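Hsp70/Hsp90 co-chaperone CNS1 (Saccharomyces cerevisiae, PDB 6HFM) acts as a co-chaperone that binds Hsp90 and Hsp70, stimulating the ATPase of the Hsp70 SSA1 but not that of Hsp90. Local coordinates at residues I53-Q58 and Q85-K90; K100-M105 and V144-S149. All blocks are in the same frame, centred on the assembly; numbering follows the deposited sequence.

Contact 1 (I53-Q58 and Q85-K90)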
ATOM      1  N   ILE A  53      -2.465   1.289   5.822  1.00 18.97           N
ATOM      2  CA  ILE A  53      -1.450   0.430   6.430  1.00 19.76           C
ATOM      3  C   ILE A  53      -2.174  -0.499   7.396  1.00 19.56           C
ATOM      4  O   ILE A  53      -2.669  -0.059   8.429  1.00 21.04           O
ATOM      5  CB  ILE A  53      -0.337   1.245   7.137  1.00 21.81           C
ATOM      6  CG1 ILE A  53       0.314   2.230   6.146  1.00 24.27           C
ATOM      7  CG2 ILE A  53       0.730   0.325   7.719  1.00 21.62           C
ATOM      8  CD1 ILE A  53      -0.198   3.644   6.269  1.00 27.42           C
ATOM      9  N   MET A  54      -2.241  -1.778   7.036  1.00 18.75           N
ATOM     10  CA  MET A  54      -2.998  -2.779   7.783  1.00 20.09           C
ATOM     11  C   MET A  54      -2.076  -3.519   8.747  1.00 19.36           C
ATOM     12  O   MET A  54      -0.962  -3.893   8.380  1.00 18.90           O
ATOM     13  CB  MET A  54      -3.631  -3.804   6.830  1.00 21.77           C
ATOM     14  CG  MET A  54      -4.339  -3.226   5.610  1.00 24.72           C
ATOM     15  SD  MET A  54      -5.606  -2.008   6.005  1.00 27.80           S
ATOM     16  CE  MET A  54      -6.780  -3.013   6.908  1.00 31.59           C
ATOM     17  N   TYR A  55      -2.552  -3.730   9.975  1.00 20.55           N
ATOM     18  CA  TYR A  55      -1.873  -4.568  10.965  1.00 21.22           C
ATOM     19  C   TYR A  55      -2.827  -5.718  11.302  1.00 22.27           C
ATOM     20  O   TYR A  55      -3.496  -5.687  12.340  1.00 23.55           O
ATOM     21  CB  TYR A  55      -1.522  -3.754  12.218  1.00 21.67           C
ATOM     22  CG  TYR A  55      -0.800  -2.454  11.944  1.00 21.83           C
ATOM     23  CD1 TYR A  55       0.575  -2.430  11.695  1.00 22.15           C
ATOM     24  CD2 TYR A  55      -1.487  -1.240  11.939  1.00 22.04           C
ATOM     25  CE1 TYR A  55       1.242  -1.239  11.451  1.00 21.77           C
ATOM     26  CE2 TYR A  55      -0.827  -0.046  11.700  1.00 23.01           C
ATOM     27  CZ  TYR A  55       0.535  -0.049  11.450  1.00 23.13           C
ATOM     28  OH  TYR A  55       1.192   1.134  11.202  1.00 25.77           O
ATOM     29  N   PRO A  56      -2.911  -6.733  10.417  1.00 22.17           N
ATOM     30  CA  PRO A  56      -3.953  -7.765  10.570  1.00 23.93           C
ATOM     31  C   PRO A  56      -3.874  -8.585  11.863  1.00 25.40           C
ATOM     32  O   PRO A  56      -4.922  -8.972  12.399  1.00 29.35           O
ATOM     33  CB  PRO A  56      -3.769  -8.652   9.328  1.00 23.99           C
ATOM     34  CG  PRO A  56      -2.401  -8.347   8.815  1.00 22.87           C
ATOM     35  CD  PRO A  56      -2.129  -6.923   9.182  1.00 21.97           C
ATOM     36  N   THR A  57      -2.665  -8.820  12.377  1.00 24.10           N
ATOM     37  CA  THR A  57      -2.497  -9.576  13.632  1.00 25.96           C
ATOM     38  C   THR A  57      -2.860  -8.759  14.888  1.00 28.29           C
ATOM     39  O   THR A  57      -2.972  -9.331  15.977  1.00 30.67           O
ATOM     40  CB  THR A  57      -1.073 -10.172  13.785  1.00 25.93           C
ATOM     41  OG1 THR A  57      -0.100  -9.127  13.936  1.00 26.93           O
ATOM     42  CG2 THR A  57      -0.711 -11.042  12.583  1.00 24.83           C
ATOM     43  N   GLN A  58      -3.036  -7.441  14.741  1.00 29.03           N
ATOM     44  CA  GLN A  58      -3.462  -6.555  15.833  1.00 31.45           C
ATOM     45  C   GLN A  58      -4.882  -5.979  15.673  1.00 32.37           C
ATOM     46  O   GLN A  58      -5.328  -5.215  16.538  1.00 33.90           O
ATOM     47  CB  GLN A  58      -2.460  -5.403  15.968  1.00 31.59           C
ATOM     48  CG  GLN A  58      -1.090  -5.819  16.480  1.00 31.63           C
ATOM     49  CD  GLN A  58      -1.085  -6.138  17.967  1.00 33.15           C
ATOM     50  OE1 GLN A  58      -1.707  -5.438  18.765  1.00 32.56           O
ATOM     51  NE2 GLN A  58      -0.375  -7.195  18.346  1.00 33.58           N
ATOM     52  N   GLN A  85       3.635   3.403  20.631  1.00 72.04           N
ATOM     53  CA  GLN A  85       2.973   2.271  19.978  1.00 72.27           C
ATOM     54  C   GLN A  85       1.799   1.731  20.792  1.00 65.07           C
ATOM     55  O   GLN A  85       1.497   0.534  20.730  1.00 59.68           O
ATOM     56  CB  GLN A  85       3.991   1.148  19.757  1.00 79.26           C
ATOM     57  CG  GLN A  85       5.227   1.557  18.973  1.00 84.58           C
ATOM     58  CD  GLN A  85       5.032   1.438  17.477  1.00 87.49           C
ATOM     59  OE1 GLN A  85       4.355   2.261  16.857  1.00 85.64           O
ATOM     60  NE2 GLN A  85       5.631   0.410  16.884  1.00 87.66           N
ATOM     61  N   GLU A  86       1.115   2.612  21.523  1.00 62.35           N
ATOM     62  CA  GLU A  86       0.064   2.193  22.450  1.00 62.97           C
ATOM     63  C   GLU A  86      -1.161   1.594  21.753  1.00 55.91           C
ATOM     64  O   GLU A  86      -1.890   0.823  22.376  1.00 55.24           O
ATOM     65  CB  GLU A  86      -0.371   3.359  23.354  1.00 67.36           C
ATOM     66  CG  GLU A  86       0.727   3.938  24.246  1.00 72.84           C
ATOM     67  CD  GLU A  86       1.319   2.941  25.235  1.00 78.00           C
ATOM     68  OE1 GLU A  86       0.691   1.895  25.516  1.00 83.92           O
ATOM     69  OE2 GLU A  86       2.428   3.214  25.743  1.00 80.75           O
ATOM     70  N   ARG A  87      -1.378   1.925  20.475  1.00 50.07           N
ATOM     71  CA  ARG A  87      -2.522   1.384  19.729  1.00 48.64           C
ATOM     72  C   ARG A  87      -2.478  -0.143  19.539  1.00 44.69           C
ATOM     73  O   ARG A  87      -3.531  -0.762  19.375  1.00 41.05           O
ATOM     74  CB  ARG A  87      -2.725   2.111  18.388  1.00 50.22           C
ATOM     75  CG  ARG A  87      -1.740   1.785  17.276  1.00 51.14           C
ATOM     76  CD  ARG A  87      -1.860   2.833  16.173  1.00 50.63           C
ATOM     77  NE  ARG A  87      -0.891   2.673  15.090  1.00 46.97           N
ATOM     78  CZ  ARG A  87       0.425   2.879  15.191  1.00 45.21           C
ATOM     79  NH1 ARG A  87       0.994   3.238  16.347  1.00 45.24           N
ATOM     80  NH2 ARG A  87       1.195   2.709  14.120  1.00 43.42           N
ATOM     81  N   PHE A  88      -1.281  -0.738  19.564  1.00 38.27           N
ATOM     82  CA  PHE A  88      -1.143  -2.199  19.520  1.00 36.06           C
ATOM     83  C   PHE A  88      -1.321  -2.742  20.930  1.00 38.50           C
ATOM     84  O   PHE A  88      -0.513  -2.444  21.812  1.00 36.31           O
ATOM     85  CB  PHE A  88       0.221  -2.623  18.961  1.00 32.71           C
ATOM     86  CG  PHE A  88       0.541  -2.038  17.611  1.00 31.33           C
ATOM     87  CD1 PHE A  88      -0.401  -2.051  16.584  1.00 32.78           C
ATOM     88  CD2 PHE A  88       1.794  -1.485  17.359  1.00 31.68           C
ATOM     89  CE1 PHE A  88      -0.103  -1.510  15.344  1.00 32.87           C
ATOM     90  CE2 PHE A  88       2.097  -0.947  16.115  1.00 31.55           C
ATOM     91  CZ  PHE A  88       1.146  -0.961  15.107  1.00 32.75           C
ATOM     92  N   LYS A  89      -2.377  -3.529  21.134  1.00 41.33           N
ATOM     93  CA  LYS A  89      -2.779  -3.977  22.474  1.00 46.53           C
ATOM     94  C   LYS A  89      -2.993  -5.490  22.588  1.00 49.21           C
ATOM     95  O   LYS A  89      -3.638  -5.953  23.529  1.00 52.78           O
ATOM     96  CB  LYS A  89      -4.053  -3.237  22.892  1.00 49.67           C
ATOM     97  CG  LYS A  89      -3.898  -1.729  22.891  1.00 49.81           C
ATOM     98  CD  LYS A  89      -5.150  -1.044  23.396  1.00 49.90           C
ATOM     99  CE  LYS A  89      -5.140   0.428  23.047  1.00 50.25           C
ATOM    100  NZ  LYS A  89      -5.563   0.659  21.635  1.00 50.98           N
ATOM    101  N   LYS A  90      -2.425  -6.253  21.655  1.00 49.93           N
ATOM    102  CA  LYS A  90      -2.580  -7.709  21.629  1.00 49.86           C
ATOM    103  C   LYS A  90      -1.239  -8.404  21.729  1.00 51.06           C
ATOM    104  O   LYS A  90      -0.189  -7.764  21.606  1.00 43.28           O
ATOM    105  CB  LYS A  90      -3.264  -8.142  20.341  1.00 47.75           C
ATOM    106  CG  LYS A  90      -4.632  -7.525  20.148  1.00 50.43           C
ATOM    107  CD  LYS A  90      -5.336  -8.099  18.932  1.00 52.87           C
ATOM    108  CE  LYS A  90      -6.822  -8.260  19.201  1.00 58.05           C
ATOM    109  NZ  LYS A  90      -7.571  -8.470  17.939  1.00 61.36           N
TER
HETATM  110  O   HOH W   1      -4.622  -3.683  18.881  1.00 33.63           O
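The rings of Y55 and F88 meet edge to face, F88 CZ standing 3.6 Å above the plane of the Y55 ring, over its centre. The planes lie 71° apart, with centroids 4.8 Å from each other. R87 crosses Y55 at about a right angle; its chain runs extended from CG to NE, and NH2 lies 3.3 Å from Y55 OH, with the hydroxyl near the guanidinium plane. D62 ties the two together, accepting a hydrogen bond from Y55 OH and forming a salt bridge with R87, whose NH2 also bonds V80 O. In the C-terminal Wheel domain, this contact joins the loop after helix 73-82, which includes a type I turn from Q85 to F88, to the end of strand 47-55. Past that strand, the Q58 chain bends at chi2 (-74°), and OE1 accepts from K90 N at 3.1 Å on a lone pair in the carbonyl plane, while NE2 gives a weak but nearly straight bond to K90 O at 3.3 Å. The amide thus pairs with both N-H and C=O of K90, and Q58 CG lies 3.8 Å from F88 CD1. K90 slides past Q58 in the opposite direction, its CD 3.7 Å from Q58 O.

Contact 2 (K100-M105 and V144-S149)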
ATOM      1  N   LYS A 100      11.954  -5.922  12.871  1.00 27.00           N
ATOM      2  CA  LYS A 100      11.219  -7.158  13.169  1.00 26.70           C
ATOM      3  C   LYS A 100       9.961  -7.394  12.327  1.00 25.56           C
ATOM      4  O   LYS A 100       9.439  -8.504  12.336  1.00 24.78           O
ATOM      5  CB  LYS A 100      10.861  -7.220  14.655  1.00 28.04           C
ATOM      6  CG  LYS A 100      12.073  -7.317  15.566  1.00 30.64           C
ATOM      7  CD  LYS A 100      11.670  -7.200  17.024  1.00 34.78           C
ATOM      8  CE  LYS A 100      12.871  -7.375  17.938  1.00 39.16           C
ATOM      9  NZ  LYS A 100      12.528  -7.111  19.363  1.00 42.95           N
ATOM     10  N   VAL A 101       9.475  -6.375  11.616  1.00 23.84           N
ATOM     11  CA  VAL A 101       8.301  -6.554  10.740  1.00 22.07           C
ATOM     12  C   VAL A 101       8.706  -6.850   9.304  1.00 21.77           C
ATOM     13  O   VAL A 101       9.785  -6.453   8.857  1.00 23.73           O
ATOM     14  CB  VAL A 101       7.323  -5.349  10.757  1.00 22.98           C
ATOM     15  CG1 VAL A 101       6.792  -5.108  12.166  1.00 23.36           C
ATOM     16  CG2 VAL A 101       7.938  -4.077  10.169  1.00 23.21           C
ATOM     17  N   LEU A 102       7.830  -7.561   8.597  1.00 19.30           N
ATOM     18  CA  LEU A 102       7.880  -7.646   7.138  1.00 19.20           C
ATOM     19  C   LEU A 102       6.699  -6.864   6.578  1.00 18.90           C
ATOM     20  O   LEU A 102       5.701  -6.646   7.271  1.00 19.33           O
ATOM     21  CB  LEU A 102       7.824  -9.102   6.677  1.00 21.10           C
ATOM     22  CG  LEU A 102       8.954 -10.019   7.152  1.00 22.96           C
ATOM     23  CD1 LEU A 102       8.746 -11.415   6.586  1.00 23.88           C
ATOM     24  CD2 LEU A 102      10.323  -9.481   6.782  1.00 24.90           C
ATOM     25  N   VAL A 103       6.833  -6.433   5.322  1.00 18.48           N
ATOM     26  CA  VAL A 103       5.785  -5.685   4.627  1.00 18.08           C
ATOM     27  C   VAL A 103       5.323  -6.522   3.435  1.00 17.00           C
ATOM     28  O   VAL A 103       6.143  -6.969   2.630  1.00 19.08           O
ATOM     29  CB  VAL A 103       6.280  -4.312   4.132  1.00 18.47           C
ATOM     30  CG1 VAL A 103       5.139  -3.513   3.512  1.00 17.35           C
ATOM     31  CG2 VAL A 103       6.911  -3.519   5.273  1.00 19.60           C
ATOM     32  N   PHE A 104       4.009  -6.725   3.337  1.00 15.73           N
ATOM     33  CA  PHE A 104       3.389  -7.467   2.244  1.00 16.02           C
ATOM     34  C   PHE A 104       2.414  -6.588   1.470  1.00 15.24           C
ATOM     35  O   PHE A 104       1.817  -5.661   2.021  1.00 15.30           O
ATOM     36  CB  PHE A 104       2.687  -8.726   2.762  1.00 16.55           C
ATOM     37  CG  PHE A 104       3.614  -9.688   3.443  1.00 17.46           C
ATOM     38  CD1 PHE A 104       4.319 -10.629   2.709  1.00 17.80           C
ATOM     39  CD2 PHE A 104       3.808  -9.630   4.817  1.00 19.56           C
ATOM     40  CE1 PHE A 104       5.193 -11.504   3.327  1.00 18.93           C
ATOM     41  CE2 PHE A 104       4.679 -10.507   5.446  1.00 20.95           C
ATOM     42  CZ  PHE A 104       5.375 -11.446   4.698  1.00 20.31           C
ATOM     43  N   MET A 105       2.296  -6.868   0.174  1.00 15.62           N
ATOM     44  CA  MET A 105       1.329  -6.210  -0.693  1.00 15.11           C
ATOM     45  C   MET A 105       0.630  -7.253  -1.550  1.00 15.47           C
ATOM     46  O   MET A 105       1.224  -8.275  -1.905  1.00 16.80           O
ATOM     47  CB  MET A 105       2.020  -5.172  -1.578  1.00 15.52           C
ATOM     48  CG  MET A 105       2.650  -4.040  -0.771  1.00 16.62           C
ATOM     49  SD  MET A 105       3.555  -2.800  -1.722  1.00 20.18           S
ATOM     50  CE  MET A 105       2.195  -1.863  -2.399  1.00 20.09           C
ATOM     51  N   VAL A 144       3.388  -7.047   9.193  1.00 18.74           N
ATOM     52  CA  VAL A 144       3.253  -8.272   9.998  1.00 19.57           C
ATOM     53  C   VAL A 144       4.618  -8.675  10.561  1.00 19.34           C
ATOM     54  O   VAL A 144       5.578  -8.781   9.812  1.00 19.63           O
ATOM     55  CB  VAL A 144       2.694  -9.442   9.150  1.00 19.99           C
ATOM     56  CG1 VAL A 144       2.491 -10.693  10.003  1.00 21.00           C
ATOM     57  CG2 VAL A 144       1.372  -9.045   8.501  1.00 19.94           C
ATOM     58  N   PRO A 145       4.712  -8.930  11.879  1.00 20.80           N
ATOM     59  CA  PRO A 145       6.002  -9.401  12.397  1.00 21.64           C
ATOM     60  C   PRO A 145       6.533 -10.623  11.651  1.00 20.94           C
ATOM     61  O   PRO A 145       5.753 -11.514  11.307  1.00 21.17           O
ATOM     62  CB  PRO A 145       5.680  -9.765  13.846  1.00 22.40           C
ATOM     63  CG  PRO A 145       4.543  -8.873  14.203  1.00 23.49           C
ATOM     64  CD  PRO A 145       3.721  -8.753  12.953  1.00 22.75           C
ATOM     65  N   LYS A 146       7.840 -10.650  11.390  1.00 22.73           N
ATOM     66  CA  LYS A 146       8.484 -11.788  10.729  1.00 25.89           C
ATOM     67  C   LYS A 146       8.097 -13.122  11.380  1.00 24.47           C
ATOM     68  O   LYS A 146       7.802 -14.095  10.685  1.00 25.84           O
ATOM     69  CB  LYS A 146      10.012 -11.609  10.740  1.00 30.99           C
ATOM     70  CG  LYS A 146      10.797 -12.707  10.031  1.00 37.36           C
ATOM     71  CD  LYS A 146      12.296 -12.435  10.078  1.00 45.35           C
ATOM     72  CE  LYS A 146      13.104 -13.722   9.988  1.00 52.57           C
ATOM     73  NZ  LYS A 146      14.543 -13.491  10.294  1.00 58.25           N
ATOM     74  N   VAL A 147       8.066 -13.149  12.709  1.00 24.90           N
ATOM     75  CA  VAL A 147       7.761 -14.379  13.457  1.00 26.90           C
ATOM     76  C   VAL A 147       6.296 -14.849  13.354  1.00 26.58           C
ATOM     77  O   VAL A 147       6.008 -16.003  13.662  1.00 28.67           O
ATOM     78  CB  VAL A 147       8.202 -14.289  14.946  1.00 28.66           C
ATOM     79  CG1 VAL A 147       9.707 -14.033  15.037  1.00 29.70           C
ATOM     80  CG2 VAL A 147       7.413 -13.242  15.727  1.00 30.20           C
ATOM     81  N   GLU A 148       5.382 -13.964  12.946  1.00 24.53           N
ATOM     82  CA  GLU A 148       3.979 -14.325  12.685  1.00 26.13           C
ATOM     83  C   GLU A 148       3.628 -14.429  11.191  1.00 24.01           C
ATOM     84  O   GLU A 148       2.492 -14.772  10.855  1.00 24.02           O
ATOM     85  CB  GLU A 148       3.042 -13.296  13.330  1.00 29.20           C
ATOM     86  CG  GLU A 148       3.229 -13.128  14.828  1.00 33.43           C
ATOM     87  CD  GLU A 148       2.143 -12.274  15.457  1.00 37.67           C
ATOM     88  OE1 GLU A 148       0.970 -12.702  15.461  1.00 43.06           O
ATOM     89  OE2 GLU A 148       2.463 -11.177  15.956  1.00 39.68           O
ATOM     90  N   SER A 149       4.597 -14.174  10.307  1.00 22.83           N
ATOM     91  CA  SER A 149       4.321 -14.024   8.875  0.50 22.28           C
ATOM     92  C   SER A 149       3.933 -15.341   8.193  1.00 22.84           C
ATOM     93  O   SER A 149       3.009 -15.369   7.379  1.00 24.07           O
ATOM     94  CB  SER A 149       5.513 -13.378   8.154  0.50 21.58           C
ATOM     95  OG  SER A 149       6.684 -14.165   8.261  0.50 21.23           O
TER
HETATM   96  O   HOH W   2       9.383 -10.670  14.142  1.00 30.17           O
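An antiparallel strand pair, one strand of which leads straight into a helix, makes up this part of the Wheel domain: strand 101-106 lies beside the end of strand 139-145, just where the chain turns into helix 146-155. L102 and V144 form a hydrogen-bonded pair, L102 N giving to V144 O at 2.8 Å and V144 N returning a bond to L102 O at 3.0 Å. One step on, V101 faces P145 as a non-hydrogen-bonded pair. The pairing outlasts the strand, since K146 N donates almost straight (173°) to K100 O at 2.8 Å; a water on that same oxygen also accepts from V147 N. The side chains of L102, V144 and F104 lie on the helix side. With CG anti to its carbonyl carbon (chi1 -61°), L102 sets CG 4.0 Å from K146 CA, crossing the lysine obliquely. Its CD1 lies 4.1 Å from S149 CB. An alanine in place of L102 would probably open a gap beside K146 and S149 and leave the first helical turn less firmly seated on the strand. S149 has two conformers; in one of them OG gives a hydrogen bond to K146 O, a bond to be taken with caution. F104 brings CZ within 4.0 Å of S149 CB, while V144 CB lies near the plane of its ring, at the edge. Around this core, I153 and W152 of helix 146-155 pack on F104 and V144 respectively, whereas V101 and V103 rest on V77 of helix 73-82.

Contacts 1 and 2 reach the same mixed sheet, through its neighbouring strands 47-55 and 139-145, and lie 12 Å apart between centres. Contact 2 is the more buried and joins regular elements, so backbone bonds between strands carry it and aliphatic and aromatic groups fill in beside them. Contact 1 is partly buried and holds an irregular loop, relying on side chains: a pair of rings and an amide that bonds the backbone, with an aspartate outside the two segments holding Y55 and R87. They touch directly, with P56 CG 3.8 Å from V144 CG2 and T57 CB 3.7 Å from E148 OE1. Helix 73-82 also spans both, touching Y55 and F88 in one and V101 in the other.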